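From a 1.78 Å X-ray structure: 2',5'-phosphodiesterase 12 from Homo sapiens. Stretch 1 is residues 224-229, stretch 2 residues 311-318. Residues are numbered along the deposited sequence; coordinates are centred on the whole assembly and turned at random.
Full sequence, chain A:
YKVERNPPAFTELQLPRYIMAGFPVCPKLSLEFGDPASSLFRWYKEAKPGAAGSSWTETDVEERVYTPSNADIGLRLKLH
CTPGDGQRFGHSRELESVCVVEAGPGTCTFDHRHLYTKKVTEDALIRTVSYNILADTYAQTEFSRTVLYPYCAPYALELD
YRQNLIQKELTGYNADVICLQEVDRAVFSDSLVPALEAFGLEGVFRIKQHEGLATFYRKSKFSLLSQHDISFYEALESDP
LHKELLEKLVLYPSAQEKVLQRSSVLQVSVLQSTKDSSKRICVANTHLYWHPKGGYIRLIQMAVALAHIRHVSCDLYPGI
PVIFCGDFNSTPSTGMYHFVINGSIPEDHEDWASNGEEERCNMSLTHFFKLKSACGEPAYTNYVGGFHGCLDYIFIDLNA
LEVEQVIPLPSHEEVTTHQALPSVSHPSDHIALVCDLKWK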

# COMPACT_ATOMS: atom_id res chain seq x y z
N LEU A 224 -9.50 11.54 8.53
CA LEU A 224 -8.37 11.22 9.41
C LEU A 224 -8.47 12.05 10.69
O LEU A 224 -8.62 13.26 10.62
N LEU A 225 -8.49 11.39 11.86
CA LEU A 225 -8.53 12.10 13.14
C LEU A 225 -7.14 12.43 13.64
O LEU A 225 -6.86 13.58 14.04
N SER A 226 -6.29 11.40 13.74
CA SER A 226 -4.96 11.59 14.31
C SER A 226 -3.99 10.52 13.82
O SER A 226 -4.39 9.51 13.25
N GLN A 227 -2.68 10.77 14.04
CA GLN A 227 -1.64 9.85 13.59
C GLN A 227 -0.71 9.53 14.75
O GLN A 227 -0.45 10.38 15.61
N HIS A 228 -0.25 8.27 14.81
CA HIS A 228 0.54 7.83 15.96
C HIS A 228 1.70 6.92 15.50
O HIS A 228 1.91 5.82 16.01
N ASP A 229 2.43 7.38 14.50
CA ASP A 229 3.52 6.57 13.95
C ASP A 229 4.70 6.46 14.91
O ASP A 229 5.02 7.40 15.65
N HIS A 311 -2.34 0.99 23.33
CA HIS A 311 -2.30 2.32 23.93
C HIS A 311 -3.14 3.29 23.11
O HIS A 311 -3.96 4.02 23.67
N VAL A 312 -2.91 3.32 21.79
CA VAL A 312 -3.67 4.25 20.95
C VAL A 312 -5.17 3.95 20.98
O VAL A 312 -5.98 4.87 21.11
N SER A 313 -5.53 2.67 20.80
CA SER A 313 -6.92 2.28 20.63
C SER A 313 -7.72 2.19 21.92
O SER A 313 -8.94 2.27 21.82
N CYS A 314 -7.09 2.02 23.08
CA CYS A 314 -7.79 1.81 24.35
C CYS A 314 -7.46 2.84 25.43
O CYS A 314 -8.20 2.95 26.39
N ASP A 315 -6.36 3.56 25.29
CA ASP A 315 -5.94 4.58 26.25
C ASP A 315 -6.16 5.97 25.67
O ASP A 315 -6.90 6.75 26.27
N LEU A 316 -5.55 6.28 24.49
CA LEU A 316 -5.71 7.58 23.83
C LEU A 316 -7.15 7.74 23.40
O LEU A 316 -7.74 8.78 23.64
N TYR A 317 -7.71 6.70 22.79
CA TYR A 317 -9.13 6.65 22.41
C TYR A 317 -9.81 5.66 23.35
O TYR A 317 -9.18 4.69 23.77
N PRO A 318 -11.10 5.83 23.63
CA PRO A 318 -11.76 4.97 24.63
C PRO A 318 -12.32 3.65 24.05
O PRO A 318 -13.49 3.32 24.26

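A small, mixed contact, burying 242 Å² summed over both sides, joins the end of a β-strand and the residue after it to the last turn of a helix and the residue that follows, through one hydroxyl-to-hydroxyl hydrogen bond and a histidine ring packed against aliphatic and aromatic side chains. The backbones stay well apart, H228 CA and V312 CA lying 7.4 Å from each other, so side chains fill the gap. From the first stretch, L225, S226 and H228 point toward the other stretch, whereas Q227 points away; from the second, V312, L316 and Y317 point toward the first. Y317, the first residue to leave helical phi/psi, has chi1 near -75° (m) and chi2 near -90°, which carries its hydroxyl to the strand: Y317 OH lies 2.7 Å from S226 OG in a hydrogen bond that either group could donate. S226, in the p rotamer, also hydrogen-bonds within its own stretch, S226 OG to H228 NE2 at 2.7 Å. The serine hydroxyl thus links tyrosine to the imidazole of H228 (chi1 m, chi2 -88°). That ring offers one face to V312, a t rotamer, whose CG1 sits 4.0 Å from the H228 ring centroid and 24° off the normal, a CH-pi contact; V312 CG2 also approaches H228 CB at 3.7 Å. L316 (m, t) brings CD1 to 3.5 Å from H228 ND1, and H228 NE2 lies near the plane of the Y317 ring, at its edge, 4.0 Å from Y317 CE2. L225 (m, t) adds apolar cover near the phenol, with L225 CD1 4.1 Å from Y317 CE1 and L225 CB 3.5 Å from Y317 OH. H311 does not join the contact; its ND1 donates to D315 OD2 at 3.2 Å, a bond within the helix.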

# COMPACT_ATOMS: atom_id res chain seq x y z
CB LEU A 224 -7.07 11.53 8.66
CG LEU A 224 -5.76 11.35 9.43
CD1 LEU A 224 -5.51 9.86 9.74
CD2 LEU A 224 -4.59 11.90 8.60
CB LEU A 225 -9.28 11.28 14.22
CG LEU A 225 -10.77 11.10 13.98
CD1 LEU A 225 -11.43 10.40 15.18
CD2 LEU A 225 -11.46 12.48 13.69
CB SER A 226 -5.06 11.53 15.84
OG SER A 226 -5.59 10.28 16.23
CB GLN A 227 -0.85 10.42 12.41
CG GLN A 227 -1.72 10.73 11.18
CD GLN A 227 -0.92 11.47 10.15
OE1 GLN A 227 -1.00 12.70 10.06
NE2 GLN A 227 -0.11 10.75 9.38
CB HIS A 228 -0.39 7.10 16.95
CG HIS A 228 -1.63 7.89 17.28
ND1 HIS A 228 -1.65 8.81 18.31
CD2 HIS A 228 -2.84 7.91 16.66
CE1 HIS A 228 -2.86 9.34 18.31
NE2 HIS A 228 -3.60 8.85 17.32
CB ASP A 229 4.05 7.16 12.64
CG ASP A 229 3.03 7.39 11.54
OD1 ASP A 229 1.86 6.89 11.66
OD2 ASP A 229 3.40 8.00 10.55
CB HIS A 311 -0.86 2.84 24.01
CG HIS A 311 -0.75 4.25 24.48
ND1 HIS A 311 -1.11 4.62 25.76
CD2 HIS A 311 -0.28 5.34 23.82
CE1 HIS A 311 -0.87 5.92 25.84
NE2 HIS A 311 -0.36 6.40 24.70
CB VAL A 312 -3.14 4.19 19.49
CG1 VAL A 312 -4.05 4.97 18.53
CG2 VAL A 312 -1.71 4.72 19.42
CB SER A 313 -7.04 0.97 19.86
OG SER A 313 -6.52 -0.14 20.59
CB CYS A 314 -7.51 0.40 24.85
SG CYS A 314 -8.25 -0.87 23.82
CB ASP A 315 -4.47 4.38 26.67
CG ASP A 315 -4.16 3.15 27.51
OD1 ASP A 315 -5.12 2.50 27.99
OD2 ASP A 315 -2.96 2.86 27.73
CB LEU A 316 -4.75 7.77 22.64
CG LEU A 316 -3.25 7.78 22.96
CD1 LEU A 316 -2.41 8.15 21.71
CD2 LEU A 316 -2.91 8.79 24.09
CB TYR A 317 -9.32 6.24 20.95
CG TYR A 317 -8.98 7.35 19.99
CD1 TYR A 317 -9.97 8.25 19.56
CD2 TYR A 317 -7.68 7.53 19.52
CE1 TYR A 317 -9.66 9.29 18.67
CE2 TYR A 317 -7.36 8.57 18.64
CZ TYR A 317 -8.36 9.45 18.24
OH TYR A 317 -8.05 10.42 17.33
CB PRO A 318 -12.86 5.89 25.18
CG PRO A 318 -13.28 6.67 23.98
CD PRO A 318 -11.97 6.97 23.27